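Local structure of N(2),N(2)-dimethylguanosine tRNA methyltransferase (Pyrococcus horikoshii, 2DUL) at residues E260-Q263 and P267-P270; D166-P169 and A173-R176; L42-N47 and V291-S296. The protein probably dimethylates the N2 amino group of guanine 26 in a number of tRNAs, with S-adenosyl-L-methionine as the methyl donor. All coordinates share one frame; numbering follows the deposited sequence.

Contact 1 of 3, residues E260-Q263 and P267-P270; sequences ELEQ and PTRP
The carboxylate of E262 grips the start of the 267-270 loop with both oxygens. OE2 accepts from the hydroxyl OG1 of T268 at 2.6 Å, through the lone pair on the side of the other oxygen. OE1 takes the backbone N-H of T268, with N to OE1 3.0 Å, and the donor lies 28° out of the carboxylate plane. E262 reaches this far because its chain is extended, with CG anti to the backbone N (chi1 175°). R269 turns back to the strand with a bend at chi3. Its NH2 makes a salt bridge and hydrogen bond to E260 OE1 at 3.2 Å, met on the anti side and out of the carboxylate plane. The carboxylate and guanidinium planes are 58° apart, and of the E260 oxygens OE1 alone takes the N-H. R269 NH1 and E262 OE2 form a long salt bridge of 3.9 Å, in which no N-H points at the oxygen. One water bridges R269 NE and E260 OE1. Another joins R269 NH2 to the carbonyl O of L261. Y251 of strand 247-252 holds both partners. Its OH hydrogen-bonds E262 OE1 and the backbone N of R269, and its ring makes a cation-pi contact with the arginine. The result is a surface salt-bridge network. Two acidic side chains of an edge strand share one arginine, and their charges probably help hold the loop against the antiparallel sheet.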
ATOM      1  N   GLU A 260      -9.916   4.431 -21.569  1.00 21.71           N
ATOM      2  CA  GLU A 260     -10.230   5.857 -21.616  1.00 22.89           C
ATOM      3  C   GLU A 260     -10.330   6.300 -20.165  1.00 22.17           C
ATOM      4  O   GLU A 260     -10.733   5.517 -19.302  1.00 20.38           O
ATOM      5  CB  GLU A 260     -11.578   6.106 -22.300  1.00 24.00           C
ATOM      6  CG  GLU A 260     -11.777   5.368 -23.613  1.00 29.16           C
ATOM      7  CD  GLU A 260     -13.155   5.605 -24.209  1.00 31.99           C
ATOM      8  OE1 GLU A 260     -14.094   5.913 -23.441  1.00 29.37           O
ATOM      9  OE2 GLU A 260     -13.297   5.473 -25.443  1.00 34.85           O
ATOM     10  N   LEU A 261      -9.972   7.548 -19.892  1.00 19.38           N
ATOM     11  CA  LEU A 261     -10.038   8.054 -18.532  1.00 20.77           C
ATOM     12  C   LEU A 261     -11.040   9.195 -18.435  1.00 20.83           C
ATOM     13  O   LEU A 261     -11.161  10.003 -19.351  1.00 19.20           O
ATOM     14  CB  LEU A 261      -8.668   8.573 -18.086  1.00 20.55           C
ATOM     15  CG  LEU A 261      -7.460   7.650 -18.265  1.00 23.30           C
ATOM     16  CD1 LEU A 261      -6.194   8.410 -17.888  1.00 21.78           C
ATOM     17  CD2 LEU A 261      -7.627   6.401 -17.406  1.00 20.04           C
ATOM     18  N   GLU A 262     -11.771   9.250 -17.328  1.00 19.60           N
ATOM     19  CA  GLU A 262     -12.711  10.338 -17.124  1.00 21.47           C
ATOM     20  C   GLU A 262     -12.561  10.853 -15.707  1.00 22.02           C
ATOM     21  O   GLU A 262     -12.873  10.157 -14.743  1.00 19.93           O
ATOM     22  CB  GLU A 262     -14.158   9.901 -17.363  1.00 21.13           C
ATOM     23  CG  GLU A 262     -15.150  11.009 -17.024  1.00 23.54           C
ATOM     24  CD  GLU A 262     -16.568  10.700 -17.446  1.00 24.53           C
ATOM     25  OE1 GLU A 262     -17.012   9.543 -17.284  1.00 24.23           O
ATOM     26  OE2 GLU A 262     -17.247  11.625 -17.932  1.00 25.99           O
ATOM     27  N   GLN A 263     -12.071  12.080 -15.583  1.00 22.81           N
ATOM     28  CA  GLN A 263     -11.885  12.667 -14.271  1.00 25.85           C
ATOM     29  C   GLN A 263     -13.204  13.302 -13.859  1.00 25.96           C
ATOM     30  O   GLN A 263     -13.819  14.034 -14.630  1.00 29.99           O
ATOM     31  CB  GLN A 263     -10.768  13.714 -14.311  1.00 29.69           C
ATOM     32  CG  GLN A 263     -10.045  13.884 -12.982  1.00 34.94           C
ATOM     33  CD  GLN A 263      -8.724  14.625 -13.126  1.00 39.20           C
ATOM     34  OE1 GLN A 263      -7.913  14.307 -14.000  1.00 40.22           O
ATOM     35  NE2 GLN A 263      -8.499  15.609 -12.260  1.00 41.35           N
ATOM     36  N   PRO A 267     -19.196   9.259 -13.276  1.00 18.69           N
ATOM     37  CA  PRO A 267     -18.944   9.010 -14.698  1.00 18.24           C
ATOM     38  C   PRO A 267     -20.125   9.563 -15.502  1.00 19.76           C
ATOM     39  O   PRO A 267     -21.183   9.846 -14.934  1.00 19.96           O
ATOM     40  CB  PRO A 267     -18.856   7.489 -14.763  1.00 17.97           C
ATOM     41  CG  PRO A 267     -19.890   7.071 -13.752  1.00 17.93           C
ATOM     42  CD  PRO A 267     -19.661   8.034 -12.592  1.00 16.91           C
ATOM     43  N   THR A 268     -19.962   9.718 -16.811  1.00 20.68           N
ATOM     44  CA  THR A 268     -21.052  10.252 -17.628  1.00 21.93           C
ATOM     45  C   THR A 268     -21.388   9.372 -18.830  1.00 22.89           C
ATOM     46  O   THR A 268     -22.163   9.769 -19.704  1.00 22.71           O
ATOM     47  CB  THR A 268     -20.709  11.659 -18.134  1.00 22.22           C
ATOM     48  OG1 THR A 268     -19.589  11.586 -19.023  1.00 24.21           O
ATOM     49  CG2 THR A 268     -20.362  12.570 -16.963  1.00 23.04           C
ATOM     50  N   ARG A 269     -20.807   8.177 -18.859  1.00 23.61           N
ATOM     51  CA  ARG A 269     -21.028   7.228 -19.943  1.00 24.26           C
ATOM     52  C   ARG A 269     -21.201   5.829 -19.355  1.00 23.84           C
ATOM     53  O   ARG A 269     -20.767   5.558 -18.235  1.00 24.33           O
ATOM     54  CB  ARG A 269     -19.838   7.243 -20.913  1.00 27.38           C
ATOM     55  CG  ARG A 269     -19.528   8.616 -21.495  1.00 30.21           C
ATOM     56  CD  ARG A 269     -18.612   8.524 -22.716  1.00 34.09           C
ATOM     57  NE  ARG A 269     -17.261   8.051 -22.407  1.00 33.90           N
ATOM     58  CZ  ARG A 269     -16.333   8.764 -21.773  1.00 36.40           C
ATOM     59  NH1 ARG A 269     -16.596  10.000 -21.364  1.00 35.04           N
ATOM     60  NH2 ARG A 269     -15.131   8.243 -21.562  1.00 36.22           N
ATOM     61  N   PRO A 270     -21.834   4.918 -20.106  1.00 23.76           N
ATOM     62  CA  PRO A 270     -22.038   3.559 -19.596  1.00 23.27           C
ATOM     63  C   PRO A 270     -20.780   2.705 -19.478  1.00 22.13           C
ATOM     64  O   PRO A 270     -19.740   3.003 -20.079  1.00 20.24           O
ATOM     65  CB  PRO A 270     -23.063   2.974 -20.574  1.00 24.50           C
ATOM     66  CG  PRO A 270     -22.759   3.682 -21.853  1.00 25.01           C
ATOM     67  CD  PRO A 270     -22.491   5.102 -21.416  1.00 24.51           C
TER
HETATM   68  O   HOH W   1     -16.795   5.776 -23.514  1.00 29.66           O
HETATM   69  O   HOH W   2     -13.369  10.697 -20.654  1.00 30.51           O

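Contact 2 of 3, residues D166-P169 and A173-R176; sequences DGAP and AHPR
The methyl CB of A168 sits over one face of the H174 ring. Two residues earlier, D166 reaches the same ring through a water. The water lies 2.8 Å from ND1 of H174, in the plane of the ring at its edge, and makes a weak bond to D166 OD2. D166 is also the N-cap of the short helix 167-170. Its OD1 accepts a weak bond from the N-H of A168, with N to OD1 3.3 Å. One oxygen caps the helix and the other is linked to the histidine through the water. D166 OD2 lies 5.2 Å from H174 ND1, and the acid may favour a protonated ring. A168 CB is 3.7 Å from the centroid of that ring and 18° off the normal. This CH-pi contact is offset toward the rim, and ND1 is the nearest ring atom to CB. H174 CG stands beside the backbone N (chi1 -64°), which places the ring over the methyl. The carbonyl O of A168 accepts from H174 N at 3.0 Å. A173 CB lies 3.4 Å from the same oxygen. At P169, CA makes a CA-H...O contact with the carbonyl O of H174. H174 is itself the N-cap position of helix 175-182. The contact thus joins two successive helices after strand 158-164 of the large mixed sheet, and P169 packs on A177, C178 and Y182 of the second.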
ATOM      1  N   ASP A 166      -7.026  -9.604   0.484  1.00 40.69           N
ATOM      2  CA  ASP A 166      -7.976 -10.259  -0.402  1.00 41.89           C
ATOM      3  C   ASP A 166      -8.145  -9.478  -1.701  1.00 41.39           C
ATOM      4  O   ASP A 166      -8.914  -8.517  -1.773  1.00 41.46           O
ATOM      5  CB  ASP A 166      -9.327 -10.429   0.299  1.00 43.25           C
ATOM      6  CG  ASP A 166     -10.307 -11.248  -0.520  1.00 44.36           C
ATOM      7  OD1 ASP A 166      -9.849 -12.017  -1.393  1.00 44.98           O
ATOM      8  OD2 ASP A 166     -11.528 -11.131  -0.285  1.00 44.16           O
ATOM      9  N   GLY A 167      -7.414  -9.902  -2.727  1.00 41.20           N
ATOM     10  CA  GLY A 167      -7.480  -9.240  -4.016  1.00 39.49           C
ATOM     11  C   GLY A 167      -8.597  -9.742  -4.912  1.00 39.49           C
ATOM     12  O   GLY A 167      -8.705  -9.321  -6.061  1.00 39.30           O
ATOM     13  N   ALA A 168      -9.429 -10.644  -4.396  1.00 37.64           N
ATOM     14  CA  ALA A 168     -10.537 -11.185  -5.175  1.00 36.03           C
ATOM     15  C   ALA A 168     -11.525 -10.075  -5.541  1.00 34.98           C
ATOM     16  O   ALA A 168     -11.971  -9.983  -6.685  1.00 34.83           O
ATOM     17  CB  ALA A 168     -11.245 -12.288  -4.394  1.00 35.13           C
ATOM     18  N   PRO A 169     -11.887  -9.220  -4.570  1.00 33.11           N
ATOM     19  CA  PRO A 169     -12.827  -8.156  -4.918  1.00 32.33           C
ATOM     20  C   PRO A 169     -12.143  -7.009  -5.663  1.00 29.19           C
ATOM     21  O   PRO A 169     -12.721  -6.423  -6.574  1.00 28.79           O
ATOM     22  CB  PRO A 169     -13.389  -7.737  -3.560  1.00 32.80           C
ATOM     23  CG  PRO A 169     -12.222  -7.928  -2.653  1.00 35.14           C
ATOM     24  CD  PRO A 169     -11.644  -9.252  -3.116  1.00 33.68           C
ATOM     25  N   ALA A 173     -12.747 -10.384  -9.536  1.00 28.91           N
ATOM     26  CA  ALA A 173     -13.279 -11.744  -9.458  1.00 29.72           C
ATOM     27  C   ALA A 173     -14.590 -11.778  -8.667  1.00 30.40           C
ATOM     28  O   ALA A 173     -15.529 -12.484  -9.042  1.00 31.22           O
ATOM     29  CB  ALA A 173     -12.255 -12.675  -8.817  1.00 30.91           C
ATOM     30  N   HIS A 174     -14.641 -11.015  -7.576  1.00 29.66           N
ATOM     31  CA  HIS A 174     -15.826 -10.927  -6.719  1.00 30.10           C
ATOM     32  C   HIS A 174     -16.354  -9.491  -6.769  1.00 29.25           C
ATOM     33  O   HIS A 174     -16.170  -8.718  -5.827  1.00 26.51           O
ATOM     34  CB  HIS A 174     -15.464 -11.280  -5.271  1.00 33.27           C
ATOM     35  CG  HIS A 174     -14.998 -12.692  -5.082  1.00 36.87           C
ATOM     36  ND1 HIS A 174     -14.619 -13.190  -3.853  1.00 38.61           N
ATOM     37  CD2 HIS A 174     -14.857 -13.713  -5.960  1.00 38.31           C
ATOM     38  CE1 HIS A 174     -14.265 -14.456  -3.983  1.00 39.71           C
ATOM     39  NE2 HIS A 174     -14.401 -14.798  -5.252  1.00 38.29           N
ATOM     40  N   PRO A 175     -17.033  -9.123  -7.867  1.00 28.03           N
ATOM     41  CA  PRO A 175     -17.579  -7.775  -8.042  1.00 27.71           C
ATOM     42  C   PRO A 175     -18.559  -7.295  -6.977  1.00 27.47           C
ATOM     43  O   PRO A 175     -18.473  -6.150  -6.530  1.00 26.49           O
ATOM     44  CB  PRO A 175     -18.209  -7.837  -9.432  1.00 27.86           C
ATOM     45  CG  PRO A 175     -18.650  -9.267  -9.530  1.00 29.29           C
ATOM     46  CD  PRO A 175     -17.468 -10.012  -8.959  1.00 28.33           C
ATOM     47  N   ARG A 176     -19.490  -8.152  -6.571  1.00 27.03           N
ATOM     48  CA  ARG A 176     -20.463  -7.751  -5.562  1.00 26.43           C
ATOM     49  C   ARG A 176     -19.781  -7.417  -4.245  1.00 24.22           C
ATOM     50  O   ARG A 176     -20.145  -6.450  -3.576  1.00 21.80           O
ATOM     51  CB  ARG A 176     -21.510  -8.849  -5.361  1.00 29.93           C
ATOM     52  CG  ARG A 176     -22.244  -9.183  -6.642  1.00 33.93           C
ATOM     53  CD  ARG A 176     -23.596  -9.803  -6.390  1.00 37.98           C
ATOM     54  NE  ARG A 176     -24.251 -10.110  -7.656  1.00 44.96           N
ATOM     55  CZ  ARG A 176     -25.556 -10.320  -7.798  1.00 48.11           C
ATOM     56  NH1 ARG A 176     -26.364 -10.255  -6.747  1.00 48.99           N
ATOM     57  NH2 ARG A 176     -26.050 -10.601  -8.997  1.00 48.44           N
TER
HETATM   58  O   HOH W   3     -14.593 -11.624  -1.496  1.00 37.56           O

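Contact 3 of 3, residues L42-N47 and V291-S296; sequences LLNILN and VKEAES
I45 and E293 meet through aliphatic carbon. The tip of I45, CD1, lies 3.8 Å from CB of E293 and 4.0 Å from its CG. The two side chains run antiparallel alongside each other. The first bond of the I45 side chain does not aim at the other helix. Its CG1 branch does the reaching: it stands beside the backbone N (chi1 -61°), and a second turn of the same sign (chi2 -59°) carries CD1 across. E293 starts with CG anti to its backbone N (chi1 179°) and then bends at chi2. That bend brings OE1 against the CB of N44, with the two side chains nearly perpendicular. OE1 of E293 comes to 3.2 Å from CB of N44, and CG of E293 lies 3.9 Å from the same CB. The carboxylate thus meets the carbon stem of the asparagine. The amide of N44 is engaged elsewhere: its ND2 donates to the carbonyl O of V40, one turn earlier, and to that of E68. Both helices end here. N47 has positive phi, and its ND2 turns back to the carbonyl O of L43 (3.2 Å); that oxygen also accepts from N47 N. Across from it, S296 OG bonds to the carbonyl O of E293. The contact joins the ends of helices 33-46 and 284-295 near the surface. Beside it, L42 packs on I286 and M290 of helix 284-295 and on I218 of strand 213-223, while A294 touches L306 and L309 of helix 302-314.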
ATOM      1  N   LEU A  42      10.654   3.330   4.459  1.00 22.24           N
ATOM      2  CA  LEU A  42       9.868   4.553   4.394  1.00 22.61           C
ATOM      3  C   LEU A  42       9.944   5.360   5.684  1.00 22.00           C
ATOM      4  O   LEU A  42      10.143   6.575   5.651  1.00 22.94           O
ATOM      5  CB  LEU A  42       8.404   4.224   4.077  1.00 22.20           C
ATOM      6  CG  LEU A  42       7.467   5.431   3.943  1.00 26.00           C
ATOM      7  CD1 LEU A  42       7.992   6.364   2.856  1.00 24.67           C
ATOM      8  CD2 LEU A  42       6.053   4.965   3.614  1.00 24.57           C
ATOM      9  N   LEU A  43       9.790   4.687   6.819  1.00 21.41           N
ATOM     10  CA  LEU A  43       9.826   5.374   8.101  1.00 23.21           C
ATOM     11  C   LEU A  43      11.173   6.036   8.368  1.00 23.91           C
ATOM     12  O   LEU A  43      11.245   7.031   9.089  1.00 24.16           O
ATOM     13  CB  LEU A  43       9.465   4.412   9.241  1.00 22.99           C
ATOM     14  CG  LEU A  43       7.980   4.383   9.639  1.00 25.18           C
ATOM     15  CD1 LEU A  43       7.091   4.298   8.414  1.00 25.53           C
ATOM     16  CD2 LEU A  43       7.731   3.210  10.574  1.00 24.68           C
ATOM     17  N   ASN A  44      12.235   5.493   7.780  1.00 23.76           N
ATOM     18  CA  ASN A  44      13.565   6.061   7.955  1.00 26.08           C
ATOM     19  C   ASN A  44      13.729   7.332   7.133  1.00 27.55           C
ATOM     20  O   ASN A  44      14.727   8.042   7.262  1.00 28.99           O
ATOM     21  CB  ASN A  44      14.631   5.033   7.580  1.00 26.95           C
ATOM     22  CG  ASN A  44      15.047   4.182   8.762  1.00 27.73           C
ATOM     23  OD1 ASN A  44      15.716   4.665   9.674  1.00 26.91           O
ATOM     24  ND2 ASN A  44      14.641   2.915   8.764  1.00 28.57           N
ATOM     25  N   ILE A  45      12.740   7.617   6.291  1.00 27.18           N
ATOM     26  CA  ILE A  45      12.750   8.816   5.467  1.00 27.90           C
ATOM     27  C   ILE A  45      11.802   9.838   6.081  1.00 28.16           C
ATOM     28  O   ILE A  45      12.162  11.001   6.260  1.00 27.01           O
ATOM     29  CB  ILE A  45      12.284   8.521   4.018  1.00 30.33           C
ATOM     30  CG1 ILE A  45      13.227   7.514   3.355  1.00 31.69           C
ATOM     31  CG2 ILE A  45      12.234   9.809   3.209  1.00 30.24           C
ATOM     32  CD1 ILE A  45      14.664   7.979   3.276  1.00 33.79           C
ATOM     33  N   LEU A  46      10.591   9.394   6.416  1.00 27.24           N
ATOM     34  CA  LEU A  46       9.580  10.280   6.990  1.00 27.03           C
ATOM     35  C   LEU A  46       9.735  10.547   8.483  1.00 26.77           C
ATOM     36  O   LEU A  46       9.276  11.576   8.978  1.00 24.67           O
ATOM     37  CB  LEU A  46       8.182   9.737   6.682  1.00 28.49           C
ATOM     38  CG  LEU A  46       7.626  10.175   5.319  1.00 31.70           C
ATOM     39  CD1 LEU A  46       8.712  10.124   4.258  1.00 33.63           C
ATOM     40  CD2 LEU A  46       6.453   9.290   4.936  1.00 31.23           C
ATOM     41  N   ASN A  47      10.365   9.621   9.198  1.00 26.09           N
ATOM     42  CA  ASN A  47      10.627   9.792  10.629  1.00 26.73           C
ATOM     43  C   ASN A  47       9.434  10.048  11.560  1.00 25.53           C
ATOM     44  O   ASN A  47       9.510  10.910  12.437  1.00 22.62           O
ATOM     45  CB  ASN A  47      11.632  10.934  10.823  1.00 28.92           C
ATOM     46  CG  ASN A  47      12.865  10.790   9.951  1.00 32.31           C
ATOM     47  OD1 ASN A  47      13.532  11.779   9.644  1.00 35.73           O
ATOM     48  ND2 ASN A  47      13.182   9.561   9.559  1.00 32.86           N
ATOM     49  N   VAL A 291      15.069   4.096  -2.393  1.00 27.66           N
ATOM     50  CA  VAL A 291      16.007   3.182  -3.037  1.00 28.46           C
ATOM     51  C   VAL A 291      17.373   3.320  -2.373  1.00 29.15           C
ATOM     52  O   VAL A 291      18.034   2.325  -2.069  1.00 29.16           O
ATOM     53  CB  VAL A 291      16.151   3.487  -4.548  1.00 29.84           C
ATOM     54  CG1 VAL A 291      17.283   2.653  -5.146  1.00 31.27           C
ATOM     55  CG2 VAL A 291      14.847   3.176  -5.264  1.00 27.87           C
ATOM     56  N   LYS A 292      17.775   4.565  -2.136  1.00 29.49           N
ATOM     57  CA  LYS A 292      19.061   4.871  -1.522  1.00 32.32           C
ATOM     58  C   LYS A 292      19.104   4.422  -0.063  1.00 32.93           C
ATOM     59  O   LYS A 292      20.086   3.822   0.383  1.00 32.92           O
ATOM     60  CB  LYS A 292      19.326   6.377  -1.630  1.00 34.68           C
ATOM     61  CG  LYS A 292      20.725   6.827  -1.230  1.00 40.03           C
ATOM     62  CD  LYS A 292      20.863   6.991   0.273  1.00 42.90           C
ATOM     63  CE  LYS A 292      22.182   7.653   0.627  1.00 44.10           C
ATOM     64  NZ  LYS A 292      22.289   7.895   2.094  1.00 46.23           N
ATOM     65  N   GLU A 293      18.038   4.714   0.676  1.00 31.97           N
ATOM     66  CA  GLU A 293      17.965   4.332   2.081  1.00 32.97           C
ATOM     67  C   GLU A 293      18.007   2.812   2.210  1.00 32.61           C
ATOM     68  O   GLU A 293      18.667   2.273   3.100  1.00 32.16           O
ATOM     69  CB  GLU A 293      16.674   4.861   2.714  1.00 33.41           C
ATOM     70  CG  GLU A 293      16.508   4.493   4.189  1.00 37.13           C
ATOM     71  CD  GLU A 293      17.487   5.224   5.095  1.00 40.32           C
ATOM     72  OE1 GLU A 293      17.535   4.909   6.306  1.00 40.71           O
ATOM     73  OE2 GLU A 293      18.202   6.121   4.602  1.00 41.26           O
ATOM     74  N   ALA A 294      17.302   2.127   1.316  1.00 31.85           N
ATOM     75  CA  ALA A 294      17.257   0.672   1.338  1.00 34.69           C
ATOM     76  C   ALA A 294      18.646   0.080   1.124  1.00 36.64           C
ATOM     77  O   ALA A 294      19.007  -0.921   1.745  1.00 36.17           O
ATOM     78  CB  ALA A 294      16.303   0.162   0.270  1.00 33.82           C
ATOM     79  N   GLU A 295      19.418   0.700   0.237  1.00 37.76           N
ATOM     80  CA  GLU A 295      20.767   0.232  -0.057  1.00 41.36           C
ATOM     81  C   GLU A 295      21.704   0.362   1.143  1.00 42.55           C
ATOM     82  O   GLU A 295      22.573  -0.485   1.350  1.00 43.16           O
ATOM     83  CB  GLU A 295      21.346   1.003  -1.246  1.00 43.03           C
ATOM     84  CG  GLU A 295      20.651   0.716  -2.561  1.00 47.53           C
ATOM     85  CD  GLU A 295      21.216   1.522  -3.709  1.00 49.94           C
ATOM     86  OE1 GLU A 295      21.122   2.767  -3.667  1.00 53.16           O
ATOM     87  OE2 GLU A 295      21.760   0.911  -4.650  1.00 52.40           O
ATOM     88  N   SER A 296      21.523   1.418   1.933  1.00 42.81           N
ATOM     89  CA  SER A 296      22.368   1.659   3.099  1.00 43.63           C
ATOM     90  C   SER A 296      21.824   1.042   4.388  1.00 44.37           C
ATOM     91  O   SER A 296      22.328   1.320   5.476  1.00 45.46           O
ATOM     92  CB  SER A 296      22.562   3.161   3.307  1.00 44.64           C
ATOM     93  OG  SER A 296      21.341   3.780   3.676  1.00 45.45           O
TER

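How the contacts relate
From the N terminus, helix 33-46 supplies the first half of contact 3, whose partner segment, 291-296 on helix 284-295, begins 244 residues after the first ends. The long loop it closes spans the large mixed sheet and encloses the other two contacts. Contact 2 comes first within it: a short local loop, joining consecutive helices just after strand 158-164. Contact 1 follows in series, another short loop, tying edge strand 259-263 of the three-stranded sheet to the segment leading to strand 273-277. None cross. Contacts 1 and 2 have centres 22 Å apart, while contact 3 lies on the opposite side of the chain's centre from both, its centre 38 Å from that of contact 1.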